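Local coordinates for ABC transporter sugar binding protein (Xanthomonas axonopodis pv. citri, PDB 3UOR) that probably binds maltose or related sugars in the periplasm and hands them to an ABC importer, as periplasmic solute-binding proteins do, at residues H212-N217 with K415-F420; S325-Q330 with R344-L349; L305-S310 with K319-L324. All coordinates share one frame; numbering follows the deposited sequence.

Contact 1 (H212-N217 with K415-F420)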
loop_
_atom_site.group_PDB
_atom_site.type_symbol
_atom_site.label_atom_id
_atom_site.label_comp_id
_atom_site.label_asym_id
_atom_site.label_seq_id
_atom_site.Cartn_x
_atom_site.Cartn_y
_atom_site.Cartn_z
ATOM N N HIS A 212 7.108 22.903 -1.494
ATOM C CA HIS A 212 8.191 22.079 -2.012
ATOM C C HIS A 212 8.431 20.893 -1.102
ATOM O O HIS A 212 9.542 20.352 -1.041
ATOM C CB HIS A 212 9.469 22.894 -2.205
ATOM C CG HIS A 212 9.343 23.960 -3.243
ATOM N ND1 HIS A 212 9.149 25.288 -2.925
ATOM C CD2 HIS A 212 9.355 23.893 -4.596
ATOM C CE1 HIS A 212 9.070 25.995 -4.039
ATOM N NE2 HIS A 212 9.194 25.173 -5.065
ATOM N N ASP A 213 7.359 20.480 -0.434
ATOM C CA ASP A 213 7.404 19.354 0.489
ATOM C C ASP A 213 8.450 19.589 1.572
ATOM O O ASP A 213 9.029 18.650 2.090
ATOM C CB ASP A 213 7.664 18.055 -0.254
ATOM C CG ASP A 213 6.460 17.602 -1.071
ATOM O OD1 ASP A 213 5.369 18.205 -0.943
ATOM O OD2 ASP A 213 6.599 16.633 -1.835
ATOM N N ASN A 214 8.665 20.862 1.901
ATOM C CA ASN A 214 9.601 21.265 2.933
ATOM C C ASN A 214 8.930 21.468 4.283
ATOM O O ASN A 214 9.614 21.613 5.276
ATOM C CB ASN A 214 10.345 22.543 2.529
ATOM C CG ASN A 214 11.323 22.306 1.401
ATOM O OD1 ASN A 214 11.779 21.183 1.194
ATOM N ND2 ASN A 214 11.646 23.361 0.659
ATOM N N TYR A 215 7.603 21.493 4.325
ATOM C CA TYR A 215 6.904 21.676 5.602
ATOM C C TYR A 215 5.756 20.711 5.705
ATOM O O TYR A 215 5.199 20.288 4.685
ATOM C CB TYR A 215 6.323 23.076 5.711
ATOM C CG TYR A 215 7.332 24.188 5.865
ATOM C CD1 TYR A 215 7.795 24.557 7.120
ATOM C CD2 TYR A 215 7.803 24.885 4.757
ATOM C CE1 TYR A 215 8.709 25.581 7.272
ATOM C CE2 TYR A 215 8.721 25.906 4.897
ATOM C CZ TYR A 215 9.165 26.253 6.156
ATOM O OH TYR A 215 10.076 27.273 6.302
ATOM N N GLY A 216 5.378 20.370 6.931
ATOM C CA GLY A 216 4.196 19.551 7.118
ATOM C C GLY A 216 2.965 20.377 6.786
ATOM O O GLY A 216 2.982 21.588 6.935
ATOM N N ASN A 217 1.904 19.733 6.321
ATOM C CA ASN A 217 0.667 20.434 6.048
ATOM C C ASN A 217 -0.461 19.733 6.756
ATOM O O ASN A 217 -1.582 19.697 6.245
ATOM C CB ASN A 217 0.363 20.480 4.546
ATOM C CG ASN A 217 -0.782 21.427 4.217
ATOM O OD1 ASN A 217 -0.896 22.493 4.800
ATOM N ND2 ASN A 217 -1.628 21.039 3.274
ATOM N N LYS A 415 16.513 19.155 7.408
ATOM C CA LYS A 415 17.692 19.035 6.541
ATOM C C LYS A 415 17.293 19.265 5.074
ATOM O O LYS A 415 17.932 20.030 4.347
ATOM C CB LYS A 415 18.328 17.666 6.695
ATOM C CG LYS A 415 19.536 17.450 5.811
ATOM C CD LYS A 415 20.082 16.051 6.045
ATOM C CE LYS A 415 21.345 15.800 5.249
ATOM N NZ LYS A 415 21.985 14.497 5.629
ATOM N N ARG A 416 16.217 18.607 4.656
ATOM C CA ARG A 416 15.674 18.812 3.311
ATOM C C ARG A 416 15.422 20.301 3.053
ATOM O O ARG A 416 15.890 20.848 2.068
ATOM C CB ARG A 416 14.363 18.034 3.137
ATOM C CG ARG A 416 13.631 18.342 1.815
ATOM C CD ARG A 416 12.252 17.677 1.752
ATOM N NE ARG A 416 11.545 18.114 0.553
ATOM C CZ ARG A 416 11.720 17.566 -0.647
ATOM N NH1 ARG A 416 12.556 16.551 -0.798
ATOM N NH2 ARG A 416 11.054 18.028 -1.691
ATOM N N ARG A 417 14.675 20.951 3.937
ATOM C CA ARG A 417 14.371 22.379 3.785
ATOM C C ARG A 417 15.636 23.241 3.726
ATOM O O ARG A 417 15.692 24.200 2.967
ATOM C CB ARG A 417 13.469 22.837 4.924
ATOM C CG ARG A 417 13.014 24.281 4.871
ATOM C CD ARG A 417 11.957 24.519 5.940
ATOM N NE ARG A 417 12.454 24.197 7.265
ATOM C CZ ARG A 417 12.046 23.183 8.018
ATOM N NH1 ARG A 417 11.089 22.361 7.603
ATOM N NH2 ARG A 417 12.594 23.008 9.217
ATOM N N TRP A 418 16.653 22.893 4.514
ATOM C CA TRP A 418 17.888 23.674 4.578
ATOM C C TRP A 418 18.682 23.561 3.289
ATOM O O TRP A 418 19.191 24.545 2.756
ATOM C CB TRP A 418 18.757 23.181 5.730
ATOM C CG TRP A 418 20.150 23.721 5.721
ATOM C CD1 TRP A 418 21.277 23.120 5.204
ATOM C CD2 TRP A 418 20.579 24.977 6.258
ATOM N NE1 TRP A 418 22.381 23.932 5.407
ATOM C CE2 TRP A 418 21.973 25.075 6.045
ATOM C CE3 TRP A 418 19.920 26.029 6.897
ATOM C CZ2 TRP A 418 22.710 26.187 6.446
ATOM C CZ3 TRP A 418 20.650 27.126 7.291
ATOM C CH2 TRP A 418 22.032 27.195 7.070
ATOM N N ILE A 419 18.829 22.338 2.813
ATOM C CA ILE A 419 19.454 22.118 1.529
ATOM C C ILE A 419 18.738 22.929 0.440
ATOM O O ILE A 419 19.379 23.506 -0.428
ATOM C CB ILE A 419 19.453 20.637 1.169
ATOM C CG1 ILE A 419 20.449 19.880 2.059
ATOM C CG2 ILE A 419 19.779 20.455 -0.322
ATOM C CD1 ILE A 419 20.314 18.360 1.958
ATOM N N PHE A 420 17.413 22.980 0.495
ATOM C CA PHE A 420 16.628 23.737 -0.482
ATOM C C PHE A 420 16.946 25.229 -0.408
ATOM O O PHE A 420 17.098 25.891 -1.425
ATOM C CB PHE A 420 15.132 23.525 -0.240
ATOM C CG PHE A 420 14.245 24.349 -1.134
ATOM C CD1 PHE A 420 13.700 25.545 -0.683
ATOM C CD2 PHE A 420 13.949 23.927 -2.418
ATOM C CE1 PHE A 420 12.876 26.309 -1.494
ATOM C CE2 PHE A 420 13.127 24.693 -3.248
ATOM C CZ PHE A 420 12.589 25.885 -2.779
#
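R416 and R417, neighbours on the helix 414-422, grip two backbone carbonyls of the turn 212-217, a worked example of how arginines fasten a helix to a loop through main-chain oxygens. The R416 chain runs extended from CG to NE and brings its guanidinium edge to the carbonyl of H212. NH2 donates to H212 O over 2.8 Å in a nearly straight bond (165° at the hydrogen); the oxygen lies almost in the guanidinium plane, although the nitrogen is tilted out of the carbonyl plane. A weaker bond runs from R416 NE to the same H212 O. D213 also lays its CB beside the R416 guanidinium, while its carboxylate is engaged by R207 in a salt bridge.

R417 starts out extended, with chi1 and chi2 both near anti, and this lays its CD over a face of the Y215 ring, 3.3 Å from CZ. A bend at chi3 (58°) then turns the guanidinium toward N214 O, its plane only 19° from that of the ring. NH1 meets N214 O at 2.9 Å, approaching almost end-on to the carbonyl, and NH2 bonds to D410 O. N214 CB packs on R417 CB at 3.9 Å. Further along the helix, F420 carries its ring across that of H212: F420 CZ comes within 3.5 Å of H212 ND1, over one face of the imidazole, in an oblique pairing. N214 and Y215 both face R210 in a classic beta bulge of the hairpin 209-216. The acceptors are neutral carbonyls, so no salt bridge is made across the contact, though the D213 carboxylate may lend R416 some longer-range attraction; the hold comes from directed N-H bonds together with aromatic and aliphatic packing at the protein surface.

Contact 2 (S325-Q330 with R344-L349)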
loop_
_atom_site.group_PDB
_atom_site.type_symbol
_atom_site.label_atom_id
_atom_site.label_comp_id
_atom_site.label_asym_id
_atom_site.label_seq_id
_atom_site.Cartn_x
_atom_site.Cartn_y
_atom_site.Cartn_z
ATOM N N SER A 325 6.536 -8.331 -15.760
ATOM C CA SER A 325 5.488 -7.377 -16.134
ATOM C C SER A 325 4.449 -7.943 -17.114
ATOM O O SER A 325 3.499 -7.245 -17.476
ATOM C CB SER A 325 6.095 -6.115 -16.731
ATOM O OG SER A 325 7.058 -5.559 -15.868
ATOM N N GLN A 326 4.630 -9.185 -17.557
ATOM C CA GLN A 326 3.648 -9.825 -18.445
ATOM C C GLN A 326 2.351 -10.181 -17.720
ATOM O O GLN A 326 2.369 -10.787 -16.640
ATOM C CB GLN A 326 4.250 -11.076 -19.088
ATOM C CG GLN A 326 5.461 -10.777 -20.006
ATOM C CD GLN A 326 6.078 -12.054 -20.551
ATOM O OE1 GLN A 326 5.609 -13.146 -20.257
ATOM N NE2 GLN A 326 7.131 -11.918 -21.351
ATOM N N PRO A 327 1.212 -9.792 -18.299
ATOM C CA PRO A 327 -0.070 -10.043 -17.635
ATOM C C PRO A 327 -0.247 -11.465 -17.110
ATOM O O PRO A 327 -0.774 -11.646 -16.007
ATOM C CB PRO A 327 -1.078 -9.708 -18.726
ATOM C CG PRO A 327 -0.436 -8.548 -19.422
ATOM C CD PRO A 327 1.062 -8.850 -19.423
ATOM N N GLN A 328 0.200 -12.460 -17.863
ATOM C CA GLN A 328 -0.007 -13.848 -17.449
ATOM C C GLN A 328 0.913 -14.253 -16.303
ATOM O O GLN A 328 0.544 -15.044 -15.437
ATOM C CB GLN A 328 0.138 -14.797 -18.643
ATOM C CG GLN A 328 -0.904 -14.511 -19.709
ATOM C CD GLN A 328 -0.933 -15.545 -20.810
ATOM O OE1 GLN A 328 -0.242 -16.568 -20.746
ATOM N NE2 GLN A 328 -1.739 -15.285 -21.835
ATOM N N VAL A 329 2.107 -13.686 -16.283
ATOM C CA VAL A 329 3.005 -13.928 -15.171
ATOM C C VAL A 329 2.450 -13.268 -13.895
ATOM O O VAL A 329 2.493 -13.846 -12.807
ATOM C CB VAL A 329 4.392 -13.432 -15.501
ATOM C CG1 VAL A 329 5.313 -13.597 -14.306
ATOM C CG2 VAL A 329 4.916 -14.210 -16.693
ATOM N N GLN A 330 1.882 -12.079 -14.052
ATOM C CA GLN A 330 1.337 -11.339 -12.930
ATOM C C GLN A 330 0.099 -12.044 -12.346
ATOM O O GLN A 330 -0.075 -12.100 -11.122
ATOM C CB GLN A 330 1.004 -9.903 -13.352
ATOM C CG GLN A 330 2.205 -9.077 -13.823
ATOM C CD GLN A 330 1.892 -7.578 -13.882
ATOM O OE1 GLN A 330 0.744 -7.177 -14.076
ATOM N NE2 GLN A 330 2.902 -6.757 -13.695
ATOM N N ARG A 344 -3.968 -2.808 -15.867
ATOM C CA ARG A 344 -5.345 -3.151 -16.202
ATOM C C ARG A 344 -5.463 -4.438 -16.967
ATOM O O ARG A 344 -6.425 -5.179 -16.793
ATOM C CB ARG A 344 -5.993 -2.057 -17.031
ATOM C CG ARG A 344 -6.040 -0.780 -16.308
ATOM C CD ARG A 344 -7.113 0.102 -16.840
ATOM N NE ARG A 344 -6.989 1.383 -16.160
ATOM C CZ ARG A 344 -6.081 2.288 -16.487
ATOM N NH1 ARG A 344 -5.244 2.045 -17.492
ATOM N NH2 ARG A 344 -6.013 3.428 -15.818
ATOM N N SER A 345 -4.497 -4.718 -17.825
ATOM C CA SER A 345 -4.677 -5.878 -18.681
ATOM C C SER A 345 -4.563 -7.183 -17.892
ATOM O O SER A 345 -5.192 -8.175 -18.238
ATOM C CB SER A 345 -3.783 -5.826 -19.933
ATOM O OG SER A 345 -2.417 -5.926 -19.612
ATOM N N THR A 346 -3.791 -7.186 -16.813
ATOM C CA THR A 346 -3.750 -8.384 -15.983
ATOM C C THR A 346 -5.104 -8.582 -15.329
ATOM O O THR A 346 -5.547 -9.705 -15.143
ATOM C CB THR A 346 -2.702 -8.295 -14.898
ATOM O OG1 THR A 346 -1.454 -7.959 -15.495
ATOM C CG2 THR A 346 -2.559 -9.639 -14.198
ATOM N N TRP A 347 -5.758 -7.470 -14.996
ATOM C CA TRP A 347 -7.061 -7.507 -14.341
ATOM C C TRP A 347 -8.161 -7.985 -15.278
ATOM O O TRP A 347 -9.224 -8.387 -14.814
ATOM C CB TRP A 347 -7.412 -6.138 -13.740
ATOM C CG TRP A 347 -6.747 -5.954 -12.376
ATOM C CD1 TRP A 347 -5.526 -5.412 -12.132
ATOM C CD2 TRP A 347 -7.260 -6.380 -11.105
ATOM N NE1 TRP A 347 -5.249 -5.445 -10.785
ATOM C CE2 TRP A 347 -6.297 -6.048 -10.134
ATOM C CE3 TRP A 347 -8.445 -7.002 -10.695
ATOM C CZ2 TRP A 347 -6.486 -6.302 -8.777
ATOM C CZ3 TRP A 347 -8.630 -7.261 -9.347
ATOM C CH2 TRP A 347 -7.651 -6.906 -8.401
ATOM N N LYS A 348 -7.902 -7.950 -16.588
ATOM C CA LYS A 348 -8.901 -8.405 -17.561
ATOM C C LYS A 348 -8.854 -9.918 -17.769
ATOM O O LYS A 348 -9.793 -10.500 -18.286
ATOM C CB LYS A 348 -8.750 -7.678 -18.902
ATOM C CG LYS A 348 -9.103 -6.185 -18.847
ATOM C CD LYS A 348 -8.681 -5.485 -20.128
ATOM C CE LYS A 348 -8.331 -4.016 -19.878
ATOM N NZ LYS A 348 -7.075 -3.596 -20.601
ATOM N N LEU A 349 -7.748 -10.549 -17.378
ATOM C CA LEU A 349 -7.632 -12.007 -17.474
ATOM C C LEU A 349 -8.696 -12.688 -16.618
ATOM O O LEU A 349 -8.979 -12.258 -15.498
ATOM C CB LEU A 349 -6.224 -12.469 -17.078
ATOM C CG LEU A 349 -5.126 -11.964 -18.014
ATOM C CD1 LEU A 349 -3.760 -12.317 -17.486
ATOM C CD2 LEU A 349 -5.324 -12.562 -19.440
#
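S345 and T346, on the weakly bonded helical turn 344-348, pack against P327 in a helix-loop-helix contact, where the start of helix 327-337 meets the short helix that follows it in the chain. Q326 occupies the N-cap position of the longer helix, so the proline stands at its start and presents its ring to the other segment. Along 344-349, S345 makes the first touch: its OG lies 3.3 Å from P327 CG, while the hydroxyl is hydrogen-bonded to D120, tying this turn to the loop around 120.

T346 comes next and sets both of its branches between P327 and Q330. With CG2 anti to the backbone N, the methyl packs against P327 O and also reaches the CB of Q330, 3.7 Å from T346 CG2. The other branch, OG1, donates to Q330 OE1 over 2.7 Å. The hydroxyl approaches the amide oxygen from a little outside the carbonyl plane, tilted by 22°, and the two side chains meet at about a right angle. Q330 reaches it with a chain extended beyond CG; at the other end of its amide, NE2 makes a weak bond to L324 O. The two bonds engage both ends of this buried amide and help to set its rotation.

The walk ends at L349, which holds the N-cap position ahead of helix 350-353. Its CB points toward the first turn of helix 327-337, and the CD1 branch carries the packing there, touching the proline CB and lying near the aliphatic part of Q328. The closest approach is to the main chain, where L349 CD1 stands 3.4 Å from P327 O.

Contact 3 (L305-S310 with K319-L324)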
loop_
_atom_site.group_PDB
_atom_site.type_symbol
_atom_site.label_atom_id
_atom_site.label_comp_id
_atom_site.label_asym_id
_atom_site.label_seq_id
_atom_site.Cartn_x
_atom_site.Cartn_y
_atom_site.Cartn_z
ATOM N N LEU A 305 10.137 -2.845 -9.135
ATOM C CA LEU A 305 11.385 -3.479 -9.500
ATOM C C LEU A 305 12.289 -2.400 -10.063
ATOM O O LEU A 305 11.840 -1.572 -10.849
ATOM C CB LEU A 305 11.150 -4.557 -10.563
ATOM C CG LEU A 305 10.453 -5.798 -9.992
ATOM C CD1 LEU A 305 9.712 -6.533 -11.083
ATOM C CD2 LEU A 305 11.448 -6.721 -9.284
ATOM N N VAL A 306 13.557 -2.421 -9.670
ATOM C CA VAL A 306 14.544 -1.463 -10.167
ATOM C C VAL A 306 15.793 -2.178 -10.662
ATOM O O VAL A 306 16.060 -3.326 -10.298
ATOM C CB VAL A 306 15.011 -0.499 -9.051
ATOM C CG1 VAL A 306 13.834 0.233 -8.456
ATOM C CG2 VAL A 306 15.741 -1.277 -7.971
ATOM N N ILE A 307 16.546 -1.487 -11.505
ATOM C CA ILE A 307 17.856 -1.950 -11.930
ATOM C C ILE A 307 18.856 -0.986 -11.290
ATOM O O ILE A 307 18.744 0.237 -11.446
ATOM C CB ILE A 307 17.984 -1.911 -13.468
ATOM C CG1 ILE A 307 16.919 -2.796 -14.128
ATOM C CG2 ILE A 307 19.381 -2.333 -13.912
ATOM C CD1 ILE A 307 17.016 -2.835 -15.655
ATOM N N PHE A 308 19.803 -1.509 -10.523
ATOM C CA PHE A 308 20.831 -0.632 -9.970
ATOM C C PHE A 308 21.806 -0.229 -11.073
ATOM O O PHE A 308 22.175 -1.050 -11.918
ATOM C CB PHE A 308 21.554 -1.299 -8.812
ATOM C CG PHE A 308 20.715 -1.419 -7.578
ATOM C CD1 PHE A 308 20.307 -2.659 -7.119
ATOM C CD2 PHE A 308 20.304 -0.293 -6.903
ATOM C CE1 PHE A 308 19.521 -2.776 -5.988
ATOM C CE2 PHE A 308 19.511 -0.391 -5.766
ATOM C CZ PHE A 308 19.120 -1.638 -5.309
ATOM N N LYS A 309 22.211 1.036 -11.088
ATOM C CA LYS A 309 22.993 1.520 -12.221
ATOM C C LYS A 309 24.444 1.043 -12.216
ATOM O O LYS A 309 25.164 1.236 -13.195
ATOM C CB LYS A 309 22.864 3.039 -12.404
ATOM C CG LYS A 309 23.568 3.880 -11.399
ATOM C CD LYS A 309 22.957 5.267 -11.354
ATOM C CE LYS A 309 23.131 6.011 -12.657
ATOM N NZ LYS A 309 22.477 7.354 -12.569
ATOM N N SER A 310 24.855 0.380 -11.138
ATOM C CA SER A 310 26.170 -0.273 -11.091
ATOM C C SER A 310 26.193 -1.662 -11.754
ATOM O O SER A 310 27.248 -2.289 -11.850
ATOM C CB SER A 310 26.668 -0.381 -9.645
ATOM O OG SER A 310 25.770 -1.131 -8.837
ATOM N N LYS A 319 15.102 -7.593 -19.216
ATOM C CA LYS A 319 14.257 -8.690 -19.710
ATOM C C LYS A 319 13.553 -9.402 -18.562
ATOM O O LYS A 319 12.394 -9.793 -18.679
ATOM C CB LYS A 319 15.070 -9.705 -20.529
ATOM C CG LYS A 319 15.541 -9.194 -21.891
ATOM C CD LYS A 319 16.393 -10.253 -22.586
ATOM C CE LYS A 319 16.868 -9.819 -23.975
ATOM N NZ LYS A 319 15.843 -10.092 -25.022
ATOM N N LEU A 320 14.258 -9.582 -17.453
ATOM C CA LEU A 320 13.650 -10.206 -16.291
ATOM C C LEU A 320 12.478 -9.363 -15.777
ATOM O O LEU A 320 11.430 -9.896 -15.402
ATOM C CB LEU A 320 14.685 -10.421 -15.187
ATOM C CG LEU A 320 14.092 -10.759 -13.831
ATOM C CD1 LEU A 320 13.283 -12.032 -13.899
ATOM C CD2 LEU A 320 15.190 -10.875 -12.798
ATOM N N ILE A 321 12.639 -8.046 -15.781
ATOM C CA ILE A 321 11.608 -7.173 -15.226
ATOM C C ILE A 321 10.397 -7.160 -16.137
ATOM O O ILE A 321 9.244 -7.152 -15.685
ATOM C CB ILE A 321 12.109 -5.739 -15.024
ATOM C CG1 ILE A 321 13.070 -5.671 -13.834
ATOM C CG2 ILE A 321 10.946 -4.815 -14.747
ATOM C CD1 ILE A 321 13.566 -4.278 -13.561
ATOM N N GLU A 322 10.681 -7.185 -17.430
ATOM C CA GLU A 322 9.661 -7.210 -18.452
ATOM C C GLU A 322 8.850 -8.483 -18.330
ATOM O O GLU A 322 7.628 -8.442 -18.411
ATOM C CB GLU A 322 10.313 -7.140 -19.829
ATOM C CG GLU A 322 9.345 -6.794 -20.927
ATOM C CD GLU A 322 10.027 -6.718 -22.281
ATOM O OE1 GLU A 322 10.443 -7.776 -22.792
ATOM O OE2 GLU A 322 10.140 -5.608 -22.828
ATOM N N TYR A 323 9.534 -9.608 -18.125
ATOM C CA TYR A 323 8.870 -10.899 -17.927
ATOM C C TYR A 323 7.897 -10.813 -16.750
ATOM O O TYR A 323 6.746 -11.241 -16.849
ATOM C CB TYR A 323 9.901 -12.005 -17.683
ATOM C CG TYR A 323 9.310 -13.344 -17.284
ATOM C CD1 TYR A 323 8.865 -14.249 -18.239
ATOM C CD2 TYR A 323 9.207 -13.701 -15.948
ATOM C CE1 TYR A 323 8.325 -15.474 -17.866
ATOM C CE2 TYR A 323 8.664 -14.914 -15.562
ATOM C CZ TYR A 323 8.224 -15.794 -16.518
ATOM O OH TYR A 323 7.686 -16.996 -16.112
ATOM N N LEU A 324 8.363 -10.238 -15.642
ATOM C CA LEU A 324 7.538 -10.113 -14.448
ATOM C C LEU A 324 6.447 -9.074 -14.654
ATOM O O LEU A 324 5.544 -8.958 -13.833
ATOM C CB LEU A 324 8.388 -9.759 -13.233
ATOM C CG LEU A 324 9.311 -10.886 -12.780
ATOM C CD1 LEU A 324 10.177 -10.420 -11.622
ATOM C CD2 LEU A 324 8.489 -12.109 -12.396
#
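Strand 303-307 of the mixed central sheet is covered on one side by helix 314-324, and L305, I307, I321 and L324 build the layer between them. The axes of strand 305-307 and helix 319-324 pass 9.4 Å apart and run nearly antiparallel, at 167°. I321 points its CB toward the strand and does most of the bridging. Its CG1 stands beside the backbone N, anti to the carbonyl carbon, and chi2 is extended (-178°), which sends CD1 out to the strand as the leading atom. There CD1 fits between two residues: it is 3.7 Å from I307 CG1 and 3.9 Å from L305 CB. It also brushes the main chain of V306, whose own CB points away from the helix.

This layering of helix on sheet belongs to the alpha/beta architecture of periplasmic binding proteins, and here a short loop leads from strand 303-307 to the helix that packs back on it. The strand itself runs antiparallel to its neighbours 86-90 and 134-150. V306 touches C87 and L89 of strand 86-90. The layer under the helix reaches past that strand, where I321 touches V86, to F34 of strand 30-36, on which both L305 and L324 rest.

One turn of helix beyond I321, L324 adds the second touch. It crosses L305 at about a right angle, and the meeting is methyl to methyl, with L305 CD1 at 4.0 Å from L324 CD1; the CB of L324 lies close to the same L305 methyl. All five touching residues are buried, and no hydrogen bond crosses between the segments. On another side of the helix, Y323 sends its hydroxyl to D50.

Contacts 2 and 3 are consecutive in the chain and physically joined: helices 314-324 and 327-337 follow one another, and Q330 CG lies 3.3 Å from L324 O while V329 packs on Y323 and L324. These touching atoms make the two continuous, although their centres are 18 Å apart. Contact 1 stands apart, with its centre 39 Å from that of contact 2, on the opposite side of the chain's centre, and 32 Å from that of contact 3. Yet its segments, 198 residues apart, close a loop that encloses both of the others. None of the three can be tied to the sugar site from this geometry; each is read as structural packing.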